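Local coordinates for Sodium/calcium exchanger membrane region domain-containing protein (Archaeoglobus fulgidus, PDB 4KPP) that exchanges protons for calcium ions across the membrane, working as a counter-transporter of the sodium/calcium exchanger family, at residues I13-L16 against T17-W20; S47-I50 against S51-A54; L76-Y79 against A80-Y84. All coordinates share one frame; numbering follows the deposited sequence.

Contact 1. Residues I13-L16 against T17-W20; sequences ISSL and TLPW
Thr17 reaches back one turn and grips the carbonyl of Ser14 twice. Its hydroxyl donates from OG1 to Ser14 O at 2.7 Å, coming in nearly in line with the C=O bond (169° at the oxygen), while the longer bond from Thr17 N to the same Ser14 O, 3.2 Å, arrives from above the carbonyl plane. With chi1 at 64°, OG1 sits between the backbone N and the carbonyl carbon, which aims it back at Ser14 O. A valine here would probably leave Ser14 O with the longer amide bond alone, since the hydroxyl that makes the shorter one is gone. The following bond, Leu18 N to Ser15 O at 3.1 Å, also spans three residues, and Leu18 CD2 lies 3.4 Å from Ser15 OG. This 3-10-like i to i-3 bonding lies where helix 4-14 passes into helix 18-25, a break consistent with Pro19, which has no N-H for Ser15 O. Instead its CD wedges 3.4 Å from Ser15 O and 3.3 Å from Leu16 O. A water bridges the opened turn, accepting from Trp20 N and lying 2.8 Å from Leu16 O, to which it probably donates. Further out, the Thr17 side chain packs on Phe215 and Thr219 of helix 202-221, Ser14 OG bonds to Leu10 O a turn earlier, and Trp20 NE1 is tied to Met222 O.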
loop_
_atom_site.group_PDB
_atom_site.type_symbol
_atom_site.label_atom_id
_atom_site.label_comp_id
_atom_site.label_asym_id
_atom_site.label_seq_id
_atom_site.Cartn_x
_atom_site.Cartn_y
_atom_site.Cartn_z
ATOM N N ILE A 13 6.310 18.428 -11.708
ATOM C CA ILE A 13 5.802 17.065 -11.628
ATOM C C ILE A 13 4.411 16.922 -12.246
ATOM O O ILE A 13 4.034 15.834 -12.679
ATOM C CB ILE A 13 5.825 16.516 -10.190
ATOM C CG1 ILE A 13 4.501 16.790 -9.477
ATOM C CG2 ILE A 13 7.037 17.065 -9.434
ATOM C CD1 ILE A 13 3.908 15.560 -8.850
ATOM N N SER A 14 3.658 18.017 -12.292
ATOM C CA SER A 14 2.371 18.020 -12.978
ATOM C C SER A 14 2.624 17.831 -14.467
ATOM O O SER A 14 1.874 17.139 -15.159
ATOM C CB SER A 14 1.619 19.333 -12.734
ATOM O OG SER A 14 1.191 19.450 -11.386
ATOM N N SER A 15 3.705 18.439 -14.949
ATOM C CA SER A 15 4.066 18.374 -16.359
ATOM C C SER A 15 4.484 16.963 -16.773
ATOM O O SER A 15 4.478 16.632 -17.954
ATOM C CB SER A 15 5.184 19.376 -16.670
ATOM O OG SER A 15 5.200 19.718 -18.045
ATOM N N LEU A 16 4.835 16.134 -15.795
ATOM C CA LEU A 16 5.240 14.755 -16.059
ATOM C C LEU A 16 4.080 13.868 -16.527
ATOM O O LEU A 16 4.302 12.792 -17.083
ATOM C CB LEU A 16 5.913 14.145 -14.827
ATOM C CG LEU A 16 7.258 14.733 -14.394
ATOM C CD1 LEU A 16 7.790 13.992 -13.177
ATOM C CD2 LEU A 16 8.272 14.693 -15.531
ATOM N N THR A 17 2.849 14.319 -16.295
ATOM C CA THR A 17 1.667 13.603 -16.773
ATOM C C THR A 17 1.435 13.893 -18.247
ATOM O O THR A 17 0.799 13.112 -18.951
ATOM C CB THR A 17 0.383 14.006 -16.007
ATOM O OG1 THR A 17 0.085 15.388 -16.249
ATOM C CG2 THR A 17 0.537 13.774 -14.513
ATOM N N LEU A 18 1.950 15.033 -18.701
ATOM C CA LEU A 18 1.728 15.511 -20.066
ATOM C C LEU A 18 2.147 14.562 -21.204
ATOM O O LEU A 18 1.400 14.418 -22.170
ATOM C CB LEU A 18 2.353 16.899 -20.259
ATOM C CG LEU A 18 1.434 18.124 -20.162
ATOM C CD1 LEU A 18 0.233 17.887 -19.247
ATOM C CD2 LEU A 18 2.223 19.353 -19.722
ATOM N N PRO A 19 3.333 13.926 -21.106
ATOM C CA PRO A 19 3.711 13.045 -22.220
ATOM C C PRO A 19 2.662 11.973 -22.505
ATOM O O PRO A 19 2.380 11.686 -23.670
ATOM C CB PRO A 19 5.015 12.411 -21.733
ATOM C CG PRO A 19 5.607 13.438 -20.830
ATOM C CD PRO A 19 4.432 14.067 -20.130
ATOM N N TRP A 20 2.068 11.417 -21.453
ATOM C CA TRP A 20 0.998 10.447 -21.635
ATOM C C TRP A 20 -0.342 11.098 -21.987
ATOM O O TRP A 20 -1.054 10.614 -22.865
ATOM C CB TRP A 20 0.843 9.537 -20.415
ATOM C CG TRP A 20 -0.288 8.576 -20.586
ATOM C CD1 TRP A 20 -1.417 8.490 -19.820
ATOM C CD2 TRP A 20 -0.425 7.588 -21.616
ATOM N NE1 TRP A 20 -2.240 7.498 -20.300
ATOM C CE2 TRP A 20 -1.654 6.930 -21.402
ATOM C CE3 TRP A 20 0.376 7.190 -22.692
ATOM C CZ2 TRP A 20 -2.101 5.898 -22.228
ATOM C CZ3 TRP A 20 -0.071 6.162 -23.509
ATOM C CH2 TRP A 20 -1.298 5.528 -23.270
HETATM O O HOH W 1 3.399 10.926 -18.891
#

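Contact 2. Residues S47-I50 against S51-A54; sequences SFLI and SWAA
The indole of Trp52 carries Phe48 O over one face, 3.2 Å above the ring plane and displaced toward the rim, where CG is the nearest ring atom. Leu49 CD2 approaches the six-membered ring at a slant, 4.0 Å from Trp52 CE3, and the two side chains cross obliquely. Trp52 CG lies anti to its own carbonyl carbon (chi1 -74°), which turns the flat group back along the preceding turn and brings both neighbours against it. Phe48 O thus faces the indole while it also accepts the backbone bond from Trp52 N, 2.8 Å long with an N-H...O angle of 164°. A broad aromatic ring suits this place because Leu49 and Ile13 of helix 4-14 both pack on it. One residue earlier, Ser51 N donates to Ser47 O at 3.0 Å. The small Ala53 sets its CB 3.4 Å from Leu49 O, and the branched Ile50 packs against Phe213, Ala216 and Ile220 of helix 202-221. Regular bonds from each amide to the carbonyl four residues back make this an unbroken alpha-helical stretch of helix 32-60, in a predicted transmembrane span of the exchanger.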
loop_
_atom_site.group_PDB
_atom_site.type_symbol
_atom_site.label_atom_id
_atom_site.label_comp_id
_atom_site.label_asym_id
_atom_site.label_seq_id
_atom_site.Cartn_x
_atom_site.Cartn_y
_atom_site.Cartn_z
ATOM N N SER A 47 0.387 10.512 -8.356
ATOM C CA SER A 47 0.419 10.021 -6.983
ATOM C C SER A 47 0.990 11.048 -6.002
ATOM O O SER A 47 0.485 11.188 -4.888
ATOM C CB SER A 47 1.198 8.708 -6.891
ATOM O OG SER A 47 1.197 8.217 -5.563
ATOM N N PHE A 48 2.042 11.756 -6.409
ATOM C CA PHE A 48 2.615 12.805 -5.568
ATOM C C PHE A 48 1.636 13.966 -5.426
ATOM O O PHE A 48 1.526 14.571 -4.358
ATOM C CB PHE A 48 3.940 13.324 -6.138
ATOM C CG PHE A 48 5.084 12.357 -6.017
ATOM C CD1 PHE A 48 5.721 12.165 -4.801
ATOM C CD2 PHE A 48 5.540 11.657 -7.125
ATOM C CE1 PHE A 48 6.780 11.279 -4.687
ATOM C CE2 PHE A 48 6.596 10.771 -7.016
ATOM C CZ PHE A 48 7.216 10.583 -5.796
ATOM N N LEU A 49 0.937 14.274 -6.515
ATOM C CA LEU A 49 -0.068 15.332 -6.512
ATOM C C LEU A 49 -1.157 15.012 -5.499
ATOM O O LEU A 49 -1.547 15.868 -4.702
ATOM C CB LEU A 49 -0.677 15.508 -7.906
ATOM C CG LEU A 49 0.295 15.935 -9.009
ATOM C CD1 LEU A 49 -0.358 15.845 -10.385
ATOM C CD2 LEU A 49 0.831 17.341 -8.754
ATOM N N ILE A 50 -1.631 13.768 -5.533
ATOM C CA ILE A 50 -2.648 13.298 -4.601
ATOM C C ILE A 50 -2.165 13.406 -3.158
ATOM O O ILE A 50 -2.899 13.861 -2.286
ATOM C CB ILE A 50 -3.075 11.847 -4.918
ATOM C CG1 ILE A 50 -3.983 11.828 -6.148
ATOM C CG2 ILE A 50 -3.800 11.226 -3.736
ATOM C CD1 ILE A 50 -4.383 10.447 -6.601
ATOM N N SER A 51 -0.919 13.015 -2.915
ATOM C CA SER A 51 -0.357 13.093 -1.573
ATOM C C SER A 51 -0.239 14.540 -1.105
ATOM O O SER A 51 -0.555 14.852 0.043
ATOM C CB SER A 51 0.998 12.391 -1.509
ATOM O OG SER A 51 0.835 10.994 -1.670
ATOM N N TRP A 52 0.215 15.414 -2.001
ATOM C CA TRP A 52 0.285 16.845 -1.721
ATOM C C TRP A 52 -1.093 17.392 -1.392
ATOM O O TRP A 52 -1.244 18.221 -0.493
ATOM C CB TRP A 52 0.860 17.602 -2.920
ATOM C CG TRP A 52 2.331 17.424 -3.094
ATOM C CD1 TRP A 52 3.201 16.871 -2.199
ATOM C CD2 TRP A 52 3.113 17.798 -4.234
ATOM N NE1 TRP A 52 4.476 16.879 -2.711
ATOM C CE2 TRP A 52 4.449 17.443 -3.958
ATOM C CE3 TRP A 52 2.815 18.399 -5.461
ATOM C CZ2 TRP A 52 5.483 17.669 -4.864
ATOM C CZ3 TRP A 52 3.845 18.623 -6.358
ATOM C CH2 TRP A 52 5.161 18.260 -6.055
ATOM N N ALA A 53 -2.096 16.922 -2.128
ATOM C CA ALA A 53 -3.477 17.341 -1.919
ATOM C C ALA A 53 -4.040 16.835 -0.592
ATOM O O ALA A 53 -4.738 17.560 0.114
ATOM C CB ALA A 53 -4.348 16.867 -3.072
ATOM N N ALA A 54 -3.734 15.583 -0.263
ATOM C CA ALA A 54 -4.234 14.958 0.959
ATOM C C ALA A 54 -3.614 15.579 2.204
ATOM O O ALA A 54 -4.259 15.675 3.243
ATOM C CB ALA A 54 -3.976 13.461 0.930
#

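Contact 3. Residues L76-Y79 against A80-Y84; sequences LPEY and AVDGY
Asp82 lies against Glu78 one turn before it, near the start of helix 76-91, a predicted transmembrane helix of the exchanger fold. From the beginning of the aspartate, CB rests 3.2 Å from Glu78 O, the carbonyl that also accepts the bond from Asp82 N, and 3.5 Å from Glu78 OE1. CG follows, 3.9 Å from Glu78 OE1, and OD2 lies 3.6 Å from that same oxygen. The two acidic side chains leave the helix alongside each other in a common direction, with their carboxylate planes 58° apart. The glutamate gets there by a bend: its CG stands anti to the backbone N, and chi2 of 56° then folds the carboxylate along the helix toward the aspartate. Around the pair, Glu78 meets Ser254 and Glu255 of helix 242-267, while Asp82 packs on Asn103 and Met104 of helix 96-127. Such a gathering of acidic and polar side chains between membrane helices is consistent with the cation pathway of this transporter family, though the calcium bound in this structure lies at another site.

Pro77 suits the first turn, where its missing N-H costs no helical bond. Its carbonyl takes Val81 N at 2.9 Å, and Val81 CG2 closes over the same Pro77 O at 3.2 Å, so a branched side chain covers the acceptor. Tyr79 turns its ring another way and bonds through OH to Asn284 OD1. Gly83 fits because a CB there would collide with Tyr79 O: its N stands 2.8 Å from that oxygen, donating from above the carbonyl plane with a bent N-H...O angle of 135°.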
loop_
_atom_site.group_PDB
_atom_site.type_symbol
_atom_site.label_atom_id
_atom_site.label_comp_id
_atom_site.label_asym_id
_atom_site.label_seq_id
_atom_site.Cartn_x
_atom_site.Cartn_y
_atom_site.Cartn_z
ATOM N N LEU A 76 -3.208 4.953 -3.800
ATOM C CA LEU A 76 -4.275 4.882 -4.794
ATOM C C LEU A 76 -3.865 4.203 -6.115
ATOM O O LEU A 76 -4.665 3.462 -6.688
ATOM C CB LEU A 76 -4.858 6.276 -5.055
ATOM C CG LEU A 76 -6.381 6.405 -5.009
ATOM C CD1 LEU A 76 -6.948 5.739 -3.761
ATOM C CD2 LEU A 76 -6.796 7.872 -5.069
ATOM N N PRO A 77 -2.635 4.458 -6.613
ATOM C CA PRO A 77 -2.234 3.734 -7.825
ATOM C C PRO A 77 -2.283 2.213 -7.669
ATOM O O PRO A 77 -2.564 1.510 -8.638
ATOM C CB PRO A 77 -0.790 4.189 -8.033
ATOM C CG PRO A 77 -0.750 5.551 -7.466
ATOM C CD PRO A 77 -1.669 5.524 -6.282
ATOM N N GLU A 78 -2.024 1.714 -6.467
ATOM C CA GLU A 78 -2.085 0.276 -6.244
ATOM C C GLU A 78 -3.520 -0.232 -6.347
ATOM O O GLU A 78 -3.773 -1.295 -6.919
ATOM C CB GLU A 78 -1.472 -0.104 -4.894
ATOM C CG GLU A 78 -1.763 -1.540 -4.464
ATOM C CD GLU A 78 -1.315 -2.582 -5.488
ATOM O OE1 GLU A 78 -1.901 -3.687 -5.508
ATOM O OE2 GLU A 78 -0.374 -2.309 -6.262
ATOM N N TYR A 79 -4.458 0.529 -5.794
ATOM C CA TYR A 79 -5.865 0.160 -5.875
ATOM C C TYR A 79 -6.365 0.209 -7.311
ATOM O O TYR A 79 -7.180 -0.617 -7.720
ATOM C CB TYR A 79 -6.721 1.056 -4.974
ATOM C CG TYR A 79 -6.647 0.671 -3.518
ATOM C CD1 TYR A 79 -5.526 0.975 -2.757
ATOM C CD2 TYR A 79 -7.694 -0.006 -2.905
ATOM C CE1 TYR A 79 -5.449 0.617 -1.428
ATOM C CE2 TYR A 79 -7.628 -0.366 -1.575
ATOM C CZ TYR A 79 -6.504 -0.051 -0.840
ATOM O OH TYR A 79 -6.427 -0.408 0.485
ATOM N N ALA A 80 -5.864 1.173 -8.077
ATOM C CA ALA A 80 -6.304 1.351 -9.455
ATOM C C ALA A 80 -5.748 0.269 -10.375
ATOM O O ALA A 80 -6.465 -0.255 -11.225
ATOM C CB ALA A 80 -5.922 2.730 -9.958
ATOM N N VAL A 81 -4.471 -0.060 -10.200
ATOM C CA VAL A 81 -3.838 -1.113 -10.989
ATOM C C VAL A 81 -4.394 -2.489 -10.629
ATOM O O VAL A 81 -4.751 -3.274 -11.510
ATOM C CB VAL A 81 -2.301 -1.113 -10.820
ATOM C CG1 VAL A 81 -1.687 -2.354 -11.463
ATOM C CG2 VAL A 81 -1.698 0.155 -11.412
ATOM N N ASP A 82 -4.477 -2.780 -9.335
ATOM C CA ASP A 82 -5.016 -4.061 -8.895
ATOM C C ASP A 82 -6.503 -4.138 -9.215
ATOM O O ASP A 82 -7.026 -5.204 -9.538
ATOM C CB ASP A 82 -4.793 -4.259 -7.398
ATOM C CG ASP A 82 -4.818 -5.721 -6.996
ATOM O OD1 ASP A 82 -5.074 -6.580 -7.869
ATOM O OD2 ASP A 82 -4.588 -6.010 -5.803
ATOM N N GLY A 83 -7.175 -2.994 -9.126
ATOM C CA GLY A 83 -8.578 -2.899 -9.477
ATOM C C GLY A 83 -8.814 -3.200 -10.945
ATOM O O GLY A 83 -9.814 -3.825 -11.300
ATOM N N TYR A 84 -7.895 -2.754 -11.798
ATOM C CA TYR A 84 -7.995 -3.033 -13.226
ATOM C C TYR A 84 -7.917 -4.528 -13.495
ATOM O O TYR A 84 -8.686 -5.065 -14.286
ATOM C CB TYR A 84 -6.900 -2.305 -14.017
ATOM C CG TYR A 84 -6.809 -2.767 -15.458
ATOM C CD1 TYR A 84 -7.702 -2.301 -16.415
ATOM C CD2 TYR A 84 -5.839 -3.679 -15.860
ATOM C CE1 TYR A 84 -7.632 -2.726 -17.729
ATOM C CE2 TYR A 84 -5.763 -4.111 -17.172
ATOM C CZ TYR A 84 -6.661 -3.630 -18.100
ATOM O OH TYR A 84 -6.589 -4.055 -19.404
#

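Contacts 1, 2 and 3 follow one another along the chain and step inward, their centres about 23, 15 and 10 Å from the chain's centre. Centres of contacts 1 and 2 lie about 14 Å apart, of 2 and 3 about 16 Å, of 1 and 3 about 19 Å. Contact 1 joins helix 4-14 to helix 18-25, contact 2 lies within helix 32-60 and contact 3 within helix 76-91. Helix 32-60 is the middle layer: Leu49 CD2 packs 3.4 Å from Ser14 OG, and Ile50 CD1 3.8 Å from Leu76 CD2. The series thus runs from a helix-to-helix joint near the surface, through a mostly apolar stretch of a membrane helix, to the buried acidic pair.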